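Side-chain contacts in Non-ribosomal peptide synthetase (Streptomyces halstedii, PDB 3WV4), which belongs to the non-ribosomal peptide synthetases and carries an AMP-binding enzyme domain of the ANL superfamily: residues A[136-141]-A[161-166]; A[84-89]-A[145-150]; A[197-202]-A[341-346]; A[74-79]-A[107-112]. All coordinates share one frame; numbering follows the deposited sequence.

Contact 1: residues A[136-141]-A[161-166]; sequences SVIADA and TDLPVY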
# COMPACT_ATOMS: atom_id res chain seq x y z
N SER A 136 1.33 -12.05 -19.59
CA SER A 136 2.75 -11.85 -19.26
C SER A 136 2.96 -11.77 -17.74
O SER A 136 3.83 -12.44 -17.18
CB SER A 136 3.25 -10.55 -19.92
OG SER A 136 4.54 -10.21 -19.46
N VAL A 137 2.14 -10.97 -17.08
CA VAL A 137 2.28 -10.70 -15.65
C VAL A 137 1.94 -11.98 -14.87
O VAL A 137 2.71 -12.42 -14.00
CB VAL A 137 1.41 -9.50 -15.23
CG1 VAL A 137 1.33 -9.36 -13.71
CG2 VAL A 137 1.99 -8.22 -15.81
N ILE A 138 0.84 -12.63 -15.25
CA ILE A 138 0.43 -13.85 -14.58
C ILE A 138 1.47 -14.94 -14.69
O ILE A 138 1.83 -15.55 -13.69
CB ILE A 138 -0.93 -14.33 -15.10
CG1 ILE A 138 -1.97 -13.30 -14.66
CG2 ILE A 138 -1.26 -15.74 -14.60
CD1 ILE A 138 -3.39 -13.64 -15.01
N ALA A 139 2.00 -15.15 -15.91
CA ALA A 139 3.09 -16.11 -16.11
C ALA A 139 4.34 -15.68 -15.36
O ALA A 139 5.05 -16.50 -14.81
CB ALA A 139 3.41 -16.29 -17.61
N ASP A 140 4.66 -14.40 -15.33
CA ASP A 140 5.84 -14.01 -14.53
C ASP A 140 5.58 -14.34 -13.02
O ASP A 140 6.46 -14.88 -12.34
CB ASP A 140 6.16 -12.54 -14.69
CG ASP A 140 7.47 -12.16 -14.01
OD1 ASP A 140 8.49 -12.55 -14.58
OD2 ASP A 140 7.47 -11.51 -12.91
N ALA A 141 4.36 -14.12 -12.53
CA ALA A 141 4.02 -14.38 -11.12
C ALA A 141 3.99 -15.83 -10.83
O ALA A 141 4.25 -16.29 -9.68
CB ALA A 141 2.67 -13.79 -10.78
N THR A 161 -4.77 -17.70 -19.20
CA THR A 161 -4.05 -18.65 -18.37
C THR A 161 -4.85 -19.93 -18.36
O THR A 161 -6.05 -19.94 -18.61
CB THR A 161 -3.81 -18.12 -16.90
OG1 THR A 161 -3.02 -19.07 -16.14
CG2 THR A 161 -5.13 -17.95 -16.15
N ASP A 162 -4.16 -21.03 -18.08
CA ASP A 162 -4.78 -22.32 -17.88
C ASP A 162 -4.96 -22.63 -16.40
O ASP A 162 -5.55 -23.65 -16.05
CB ASP A 162 -3.91 -23.40 -18.54
CG ASP A 162 -3.73 -23.16 -20.06
OD1 ASP A 162 -4.62 -22.51 -20.68
OD2 ASP A 162 -2.68 -23.57 -20.61
N LEU A 163 -4.42 -21.78 -15.53
CA LEU A 163 -4.60 -22.00 -14.10
C LEU A 163 -6.07 -21.80 -13.76
O LEU A 163 -6.78 -21.07 -14.46
CB LEU A 163 -3.73 -21.05 -13.27
CG LEU A 163 -2.23 -21.22 -13.57
CD1 LEU A 163 -1.47 -19.93 -13.22
CD2 LEU A 163 -1.59 -22.45 -12.93
N PRO A 164 -6.52 -22.42 -12.67
CA PRO A 164 -7.85 -22.17 -12.11
C PRO A 164 -8.11 -20.71 -11.76
O PRO A 164 -7.31 -20.09 -11.09
CB PRO A 164 -7.88 -23.03 -10.84
CG PRO A 164 -6.78 -23.99 -10.99
CD PRO A 164 -5.73 -23.31 -11.81
N VAL A 165 -9.22 -20.18 -12.25
CA VAL A 165 -9.64 -18.82 -12.01
C VAL A 165 -10.94 -18.91 -11.21
O VAL A 165 -11.84 -19.64 -11.63
CB VAL A 165 -10.00 -18.13 -13.35
CG1 VAL A 165 -10.37 -16.66 -13.12
CG2 VAL A 165 -8.85 -18.28 -14.32
N TYR A 166 -11.07 -18.13 -10.13
CA TYR A 166 -12.27 -18.21 -9.29
C TYR A 166 -12.92 -16.86 -9.18
O TYR A 166 -12.24 -15.90 -8.93
CB TYR A 166 -11.89 -18.64 -7.92
CG TYR A 166 -11.38 -20.04 -7.86
CD1 TYR A 166 -12.25 -21.12 -7.70
CD2 TYR A 166 -10.03 -20.29 -7.95
CE1 TYR A 166 -11.79 -22.43 -7.66
CE2 TYR A 166 -9.52 -21.59 -7.90
CZ TYR A 166 -10.41 -22.67 -7.75
OH TYR A 166 -9.99 -24.02 -7.70
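Ile138 meets Thr161 and Leu163 with a single methyl, CG2, which the helix turns toward the loop that leads into strand 165-167. The Ile138 and Thr161 side chains cross at about a right angle, so the isoleucine addresses the flank of the threonine: its CG2 lies 4.1 Å from Thr161 OG1 and 4.2 Å from Thr161 CB. That branch of Ile138 stands anti to the backbone N, while CG1 lies beside the N and takes no part in this approach. Two residues on, Leu163 adds CD1, 4.4 Å from Ile138 CG2, a looser apolar touch.

Thr161 is held in place by its own loop. Its hydroxyl oxygen, anti to the backbone N (chi1 -176°), accepts the N-H of Leu163 in a nearly straight bond of 3.1 Å from Leu163 N to Thr161 OG1, with an angle of 165°. This is an ST turn, and it brings both residues round to face the helix together.

Beyond the turn, strand 165-167 forms the outer edge of a parallel sheet and pairs with strand 145-148. The helix 131-141 rests against strand 195-200 through Val137 and Ala141, which touch Tyr200; Asp140 OD2 is hydrogen-bonded to Tyr200 OH, tying the helix to that second sheet.

Contact 2: residues A[84-89]-A[145-150]; sequences SAWLDG and LVIAED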
# COMPACT_ATOMS: atom_id res chain seq x y z
N SER A 84 -8.11 -18.08 4.79
CA SER A 84 -6.97 -18.96 4.96
C SER A 84 -7.39 -20.47 4.84
O SER A 84 -6.70 -21.27 4.20
CB SER A 84 -6.27 -18.70 6.29
OG SER A 84 -5.73 -17.39 6.36
N ALA A 85 -8.53 -20.85 5.43
CA ALA A 85 -8.98 -22.25 5.36
C ALA A 85 -9.31 -22.62 3.94
O ALA A 85 -9.06 -23.73 3.52
CB ALA A 85 -10.19 -22.47 6.23
N TRP A 86 -9.81 -21.67 3.18
CA TRP A 86 -10.03 -21.91 1.78
C TRP A 86 -8.73 -22.17 1.06
O TRP A 86 -8.68 -23.03 0.19
CB TRP A 86 -10.72 -20.69 1.18
CG TRP A 86 -11.18 -20.85 -0.18
CD1 TRP A 86 -12.38 -21.32 -0.59
CD2 TRP A 86 -10.48 -20.43 -1.36
NE1 TRP A 86 -12.47 -21.28 -1.97
CE2 TRP A 86 -11.31 -20.75 -2.48
CE3 TRP A 86 -9.21 -19.89 -1.60
CZ2 TRP A 86 -10.94 -20.49 -3.79
CZ3 TRP A 86 -8.83 -19.62 -2.91
CH2 TRP A 86 -9.68 -19.95 -4.00
N LEU A 87 -7.70 -21.37 1.33
CA LEU A 87 -6.41 -21.65 0.74
C LEU A 87 -5.97 -23.06 1.10
O LEU A 87 -5.56 -23.82 0.25
CB LEU A 87 -5.35 -20.64 1.19
CG LEU A 87 -5.56 -19.22 0.65
CD1 LEU A 87 -4.53 -18.26 1.23
CD2 LEU A 87 -5.48 -19.21 -0.87
N ASP A 88 -6.05 -23.39 2.38
CA ASP A 88 -5.66 -24.71 2.85
C ASP A 88 -6.44 -25.79 2.08
O ASP A 88 -5.88 -26.79 1.65
CB ASP A 88 -5.93 -24.84 4.35
CG ASP A 88 -5.01 -23.97 5.21
OD1 ASP A 88 -3.88 -23.70 4.74
OD2 ASP A 88 -5.43 -23.58 6.35
N GLY A 89 -7.73 -25.55 1.89
CA GLY A 89 -8.63 -26.49 1.18
C GLY A 89 -8.21 -26.70 -0.24
O GLY A 89 -8.34 -27.78 -0.77
N LEU A 145 -3.27 -20.05 -8.50
CA LEU A 145 -4.65 -19.74 -8.88
C LEU A 145 -4.88 -18.25 -8.99
O LEU A 145 -3.98 -17.44 -8.75
CB LEU A 145 -5.65 -20.36 -7.93
CG LEU A 145 -5.58 -20.03 -6.44
CD1 LEU A 145 -6.30 -18.73 -6.15
CD2 LEU A 145 -6.23 -21.17 -5.66
N VAL A 146 -6.05 -17.91 -9.47
CA VAL A 146 -6.34 -16.55 -9.82
C VAL A 146 -7.71 -16.22 -9.32
O VAL A 146 -8.66 -17.02 -9.50
CB VAL A 146 -6.33 -16.34 -11.35
CG1 VAL A 146 -6.79 -14.93 -11.71
CG2 VAL A 146 -4.94 -16.62 -11.93
N ILE A 147 -7.85 -15.05 -8.71
CA ILE A 147 -9.15 -14.62 -8.23
C ILE A 147 -9.60 -13.40 -9.00
O ILE A 147 -8.87 -12.39 -9.06
CB ILE A 147 -9.09 -14.33 -6.73
CG1 ILE A 147 -8.83 -15.65 -6.01
CG2 ILE A 147 -10.40 -13.70 -6.26
CD1 ILE A 147 -8.33 -15.51 -4.63
N ALA A 148 -10.82 -13.47 -9.54
CA ALA A 148 -11.40 -12.44 -10.40
C ALA A 148 -12.59 -11.80 -9.72
O ALA A 148 -13.17 -12.36 -8.79
CB ALA A 148 -11.85 -13.05 -11.74
N GLU A 149 -13.01 -10.69 -10.27
CA GLU A 149 -14.06 -9.88 -9.73
C GLU A 149 -15.49 -10.45 -9.94
O GLU A 149 -16.38 -10.16 -9.18
CB GLU A 149 -13.96 -8.49 -10.38
CG GLU A 149 -15.06 -7.51 -9.99
CD GLU A 149 -14.86 -6.16 -10.61
OE1 GLU A 149 -15.43 -5.20 -10.06
OE2 GLU A 149 -14.12 -6.06 -11.61
N ASP A 150 -15.70 -11.15 -11.04
CA ASP A 150 -17.03 -11.64 -11.42
C ASP A 150 -16.81 -12.65 -12.50
O ASP A 150 -15.68 -12.91 -12.89
CB ASP A 150 -17.99 -10.54 -11.85
CG ASP A 150 -17.52 -9.78 -13.10
OD1 ASP A 150 -16.82 -10.32 -13.94
OD2 ASP A 150 -17.89 -8.61 -13.26
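Trp86 reaches from helix 73-89 to Leu145 with the far end of its indole, and there the packing is closest. Its CH2 atom lies 4.0 Å from Leu145 CD2 and 4.2 Å from Leu145 CD1, so both methyls of the leucine receive the ring; the neighbouring ring atom, CZ3, stands 4.1 Å from Leu145 CD2. The two side chains come from opposite directions, and Leu145 CD2 meets the indole obliquely. With CG anti to the backbone N (chi1 -172°), Trp86 carries its six-membered ring out from the helix to the leucine.

Two residues along the strand the fit slackens, with Ile147 CD1, also oblique to the ring, 4.5 Å from Trp86 CZ3. Leu145 and Ile147 face the tryptophan, while Val146 and Ala148 between and beyond them pack on helix 151-160, the connection of a beta-alpha-beta crossover from strand 145-148 to its parallel neighbour 165-167. Tyr166 of that neighbour meets the indole edge-to-face, and Leu171 and Leu178 of helix 168-180 also touch it.

Away from the buried Trp86, Leu145 and Ile147, the helix carries Asp88, salt-bridged to Arg118, on its partly exposed side; beyond the strand, Asp150 OD1 caps helix 151-160 by accepting from Ala153 N.

Contact 3: residues A[197-202]-A[341-346]; sequences VLIYTS and GQTECK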
# COMPACT_ATOMS: atom_id res chain seq x y z
N VAL A 197 4.02 -9.96 -0.55
CA VAL A 197 3.41 -9.30 -1.71
C VAL A 197 4.36 -9.19 -2.86
O VAL A 197 5.58 -9.00 -2.65
CB VAL A 197 2.95 -7.87 -1.32
CG1 VAL A 197 2.19 -7.15 -2.39
CG2 VAL A 197 2.12 -7.84 -0.04
N LEU A 198 3.84 -9.34 -4.09
CA LEU A 198 4.54 -8.93 -5.31
C LEU A 198 3.83 -7.76 -5.87
O LEU A 198 2.63 -7.81 -6.14
CB LEU A 198 4.57 -10.02 -6.41
CG LEU A 198 5.21 -11.38 -6.10
CD1 LEU A 198 5.35 -12.19 -7.38
CD2 LEU A 198 6.57 -11.24 -5.41
N ILE A 199 4.56 -6.68 -6.07
CA ILE A 199 3.94 -5.49 -6.62
C ILE A 199 4.47 -5.27 -8.00
O ILE A 199 5.64 -4.89 -8.15
CB ILE A 199 4.29 -4.26 -5.81
CG1 ILE A 199 3.75 -4.34 -4.39
CG2 ILE A 199 3.76 -3.00 -6.50
CD1 ILE A 199 2.24 -4.19 -4.32
N TYR A 200 3.63 -5.46 -9.02
CA TYR A 200 4.08 -5.27 -10.39
C TYR A 200 4.16 -3.80 -10.69
O TYR A 200 3.17 -3.11 -10.60
CB TYR A 200 3.19 -6.06 -11.36
CG TYR A 200 3.68 -7.47 -11.47
CD1 TYR A 200 4.68 -7.81 -12.37
CD2 TYR A 200 3.22 -8.48 -10.62
CE1 TYR A 200 5.17 -9.11 -12.45
CE2 TYR A 200 3.71 -9.76 -10.69
CZ TYR A 200 4.68 -10.08 -11.62
OH TYR A 200 5.20 -11.35 -11.69
N THR A 201 5.34 -3.30 -11.03
CA THR A 201 5.54 -1.88 -11.45
C THR A 201 5.63 -1.67 -13.00
O THR A 201 5.48 -0.57 -13.51
CB THR A 201 6.86 -1.36 -10.86
OG1 THR A 201 7.93 -2.23 -11.29
CG2 THR A 201 6.79 -1.38 -9.35
N SER A 202 5.81 -2.74 -13.75
CA SER A 202 5.94 -2.61 -15.22
C SER A 202 4.61 -2.34 -15.96
O SER A 202 3.59 -2.92 -15.71
CB SER A 202 6.52 -3.89 -15.74
OG SER A 202 5.87 -4.99 -15.18
N GLY A 341 8.82 8.58 -2.69
CA GLY A 341 9.20 7.20 -2.57
C GLY A 341 9.23 6.47 -3.88
O GLY A 341 8.87 7.03 -4.91
N GLN A 342 9.64 5.20 -3.83
CA GLN A 342 9.57 4.26 -4.95
C GLN A 342 9.04 2.99 -4.38
O GLN A 342 9.30 2.70 -3.21
CB GLN A 342 10.97 3.91 -5.50
CG GLN A 342 11.61 4.97 -6.39
CD GLN A 342 12.97 4.55 -6.95
OE1 GLN A 342 13.58 3.55 -6.55
NE2 GLN A 342 13.41 5.27 -7.93
N THR A 343 8.48 2.15 -5.24
CA THR A 343 8.03 0.83 -4.88
C THR A 343 9.12 -0.07 -4.31
O THR A 343 8.89 -0.81 -3.32
CB THR A 343 7.37 0.16 -6.09
OG1 THR A 343 6.31 0.99 -6.56
CG2 THR A 343 6.78 -1.14 -5.68
N GLU A 344 10.35 0.12 -4.79
CA GLU A 344 11.51 -0.67 -4.37
C GLU A 344 11.83 -0.60 -2.87
O GLU A 344 12.47 -1.54 -2.30
CB GLU A 344 12.74 -0.23 -5.20
CG GLU A 344 12.78 -0.74 -6.63
CD GLU A 344 11.90 0.02 -7.64
OE1 GLU A 344 11.03 0.86 -7.28
OE2 GLU A 344 12.04 -0.27 -8.83
N CYS A 345 11.32 0.42 -2.19
CA CYS A 345 11.42 0.45 -0.71
C CYS A 345 10.19 1.07 -0.01
O CYS A 345 10.26 1.57 1.10
CB CYS A 345 12.67 1.23 -0.35
SG CYS A 345 12.63 2.96 -0.75
N LYS A 346 9.06 1.04 -0.69
CA LYS A 346 7.81 1.70 -0.32
C LYS A 346 7.88 3.19 -0.32
O LYS A 346 7.10 3.84 -1.03
CB LYS A 346 7.24 1.19 0.99
CG LYS A 346 5.98 1.87 1.43
CD LYS A 346 4.90 2.15 0.39
CE LYS A 346 3.72 2.91 1.03
NZ LYS A 346 2.53 3.17 0.15
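Thr201, just past the end of strand 195-200, and Thr343, in the short 3-10 turn between strands 335-340 and 349-350, stand 7.5 Å apart from CA to CA, the nearest pair of CA atoms across the two segments. Side chains make the contact, with Thr343 at its centre. Its methyl CG2 lies 3.6 Å from Ile199 CG2, the shortest distance in the contact, and 3.7 Å from Thr201 CG2. The Ile199 and Thr343 side chains meet at a slant, branch methyl to branch methyl. Thr201 and Thr343 instead slide past each other in opposite directions, so that Thr201 CG2 also lies 3.7 Å from Thr343 CB.

The rotation of Thr343 (chi1 -56°) sets CG2 anti to the backbone N, against Ile199 and Thr201. In Thr201 it is OG1 that takes the place between N and carbonyl carbon (chi1 56°), which turns the methyl to Thr343 and the hydroxyl to Lys209 O.

Both segments carry signature sequences of the ANL superfamily: Thr201 opens the Ser/Thr/Gly-rich loop after the strand, and Gly341 to Glu344 belong to the YGQTE motif. Val211 and Asp246 also touch Thr343, and Glu344 OE2 is hydrogen-bonded to Tyr401 OH.

Ile199 and the two threonines thus meet by van der Waals contact, mostly carbon on carbon, with the Thr343 hydroxyl oxygen OG1 also resting 3.7 Å from the Thr201 methyl CG2. The two motif-bearing loops touch by apolar contact, while the Thr201 hydroxyl is engaged in a weak hydrogen bond with Lys209 O.

Contact 4: residues A[74-79]-A[107-112]; sequences QELLNH and QTVAVF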
# COMPACT_ATOMS: atom_id res chain seq x y z
N GLN A 74 -13.01 -7.63 14.46
CA GLN A 74 -13.37 -9.03 14.63
C GLN A 74 -13.84 -9.67 13.35
O GLN A 74 -13.37 -10.74 13.00
CB GLN A 74 -14.45 -9.23 15.72
CG GLN A 74 -14.72 -10.69 16.01
CD GLN A 74 -13.58 -11.35 16.73
OE1 GLN A 74 -12.83 -12.16 16.15
NE2 GLN A 74 -13.44 -11.03 18.01
N GLU A 75 -14.75 -9.01 12.65
CA GLU A 75 -15.29 -9.53 11.39
C GLU A 75 -14.20 -9.70 10.39
O GLU A 75 -14.14 -10.70 9.72
CB GLU A 75 -16.40 -8.64 10.84
CG GLU A 75 -17.72 -8.75 11.63
CD GLU A 75 -18.73 -7.68 11.23
OE1 GLU A 75 -18.44 -6.48 11.38
OE2 GLU A 75 -19.78 -8.07 10.69
N LEU A 76 -13.30 -8.72 10.30
CA LEU A 76 -12.21 -8.82 9.32
C LEU A 76 -11.35 -10.02 9.61
O LEU A 76 -10.91 -10.73 8.71
CB LEU A 76 -11.37 -7.53 9.32
CG LEU A 76 -10.11 -7.60 8.48
CD1 LEU A 76 -10.44 -7.95 7.05
CD2 LEU A 76 -9.39 -6.25 8.56
N LEU A 77 -11.06 -10.24 10.88
CA LEU A 77 -10.21 -11.36 11.26
C LEU A 77 -10.92 -12.67 10.97
O LEU A 77 -10.32 -13.56 10.42
CB LEU A 77 -9.83 -11.28 12.76
CG LEU A 77 -9.10 -12.45 13.35
CD1 LEU A 77 -7.68 -12.54 12.81
CD2 LEU A 77 -9.07 -12.33 14.88
N ASN A 78 -12.20 -12.76 11.31
CA ASN A 78 -12.98 -13.97 11.03
C ASN A 78 -12.90 -14.35 9.54
O ASN A 78 -12.53 -15.47 9.21
CB ASN A 78 -14.46 -13.78 11.42
CG ASN A 78 -14.66 -13.74 12.94
OD1 ASN A 78 -13.80 -14.14 13.69
ND2 ASN A 78 -15.82 -13.21 13.37
N HIS A 79 -13.22 -13.39 8.67
CA HIS A 79 -13.22 -13.62 7.24
C HIS A 79 -11.83 -13.91 6.72
O HIS A 79 -11.67 -14.78 5.85
CB HIS A 79 -13.80 -12.44 6.53
CG HIS A 79 -15.28 -12.29 6.72
ND1 HIS A 79 -16.19 -12.84 5.85
CD2 HIS A 79 -16.01 -11.66 7.67
CE1 HIS A 79 -17.42 -12.54 6.25
NE2 HIS A 79 -17.34 -11.85 7.36
N GLN A 107 -13.71 -7.81 0.86
CA GLN A 107 -13.24 -9.15 0.54
C GLN A 107 -11.80 -9.16 0.14
O GLN A 107 -11.08 -10.05 0.52
CB GLN A 107 -14.08 -9.77 -0.60
CG GLN A 107 -15.51 -10.10 -0.23
CD GLN A 107 -16.48 -8.98 -0.56
OE1 GLN A 107 -16.30 -7.83 -0.17
NE2 GLN A 107 -17.52 -9.31 -1.27
N THR A 108 -11.36 -8.17 -0.62
CA THR A 108 -9.96 -8.12 -1.05
C THR A 108 -8.97 -8.01 0.14
O THR A 108 -7.86 -8.50 0.08
CB THR A 108 -9.74 -6.89 -1.95
OG1 THR A 108 -10.81 -6.79 -2.89
CG2 THR A 108 -8.45 -7.00 -2.71
N VAL A 109 -9.39 -7.33 1.20
CA VAL A 109 -8.53 -7.14 2.37
C VAL A 109 -8.43 -8.47 3.16
O VAL A 109 -7.37 -8.81 3.73
CB VAL A 109 -9.09 -6.02 3.26
CG1 VAL A 109 -8.20 -5.78 4.48
CG2 VAL A 109 -9.19 -4.73 2.46
N ALA A 110 -9.54 -9.22 3.13
CA ALA A 110 -9.60 -10.56 3.70
C ALA A 110 -8.76 -11.54 2.91
O ALA A 110 -8.08 -12.40 3.51
CB ALA A 110 -11.05 -11.04 3.79
N VAL A 111 -8.75 -11.40 1.57
CA VAL A 111 -7.88 -12.21 0.72
C VAL A 111 -6.41 -11.92 1.06
O VAL A 111 -5.61 -12.82 1.29
CB VAL A 111 -8.16 -11.98 -0.75
CG1 VAL A 111 -7.14 -12.70 -1.60
CG2 VAL A 111 -9.55 -12.47 -1.11
N PHE A 112 -6.09 -10.66 1.16
CA PHE A 112 -4.74 -10.24 1.51
C PHE A 112 -4.30 -10.83 2.85
O PHE A 112 -3.30 -11.54 2.96
CB PHE A 112 -4.71 -8.71 1.52
CG PHE A 112 -3.45 -8.14 2.01
CD1 PHE A 112 -2.26 -8.58 1.52
CD2 PHE A 112 -3.44 -7.23 3.05
CE1 PHE A 112 -1.06 -8.05 1.99
CE2 PHE A 112 -2.25 -6.74 3.56
CZ PHE A 112 -1.07 -7.13 3.02
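Leu76 and Val109 meet methyl to methyl, and His79 and Ala110 meet beta carbon to beta carbon; these two pairs form the first shell between helices 73-89 and 106-116. Leu76 CD1 lies 4.0 Å from Val109 CG1, the two side chains crossing at about a right angle, and the same methyl rests 4.2 Å from Ala110 N, against the helix backbone. One turn on, His79 CB stands 4.1 Å from Ala110 CB. The small alanine lets the backbones come close here, with 5.9 Å between the CA atoms of His79 and Ala110, while the short helix axes pass 9.1 Å apart at a crossing angle of -58°.

The histidine touches through its CB because its imidazole is turned elsewhere: CG stands anti to the carbonyl carbon and beside the backbone N (chi1 -70°). This carries the ring away from Ala110, and it stacks on Trp71.

Three further helices touch the contact. Leu51 of helix 47-57 touches Leu76, Val252 of helix 246-258 touches Val109, and Trp172 of helix 168-180 touches Ala110. Each helix is also secured near its start, Glu75 OE1 accepting from Thr72 N and Thr108 OG1 bonding to Pro103 O.

All four touching residues are buried, and what they present to one another is almost wholly hydrocarbon. This is consistent with a junction held mainly by hydrophobic burial, with the polar imidazole diverted to an aromatic partner.

Along the chain the contacts open in the order 4, 2, 1 and overlap; contact 4 closes before contact 1 opens, and contact 3 follows them all. Contacts 4 and 2 share helix 73-89, with centres about 13 Å apart. Contacts 2 and 1, also about 13 Å apart, meet on neighbouring strands 145-148 and 165-167 of one parallel sheet. Contact 3, with 138 residues between its segments, lies nearer the centre of the chain, its centre 20 to 23 Å from the others. Even so, Tyr200 reaches contact 1, and Val197 packs on Phe112 of contact 4. Strand 195-200 thus joins the sheet-and-helix region to the loop of contact 3.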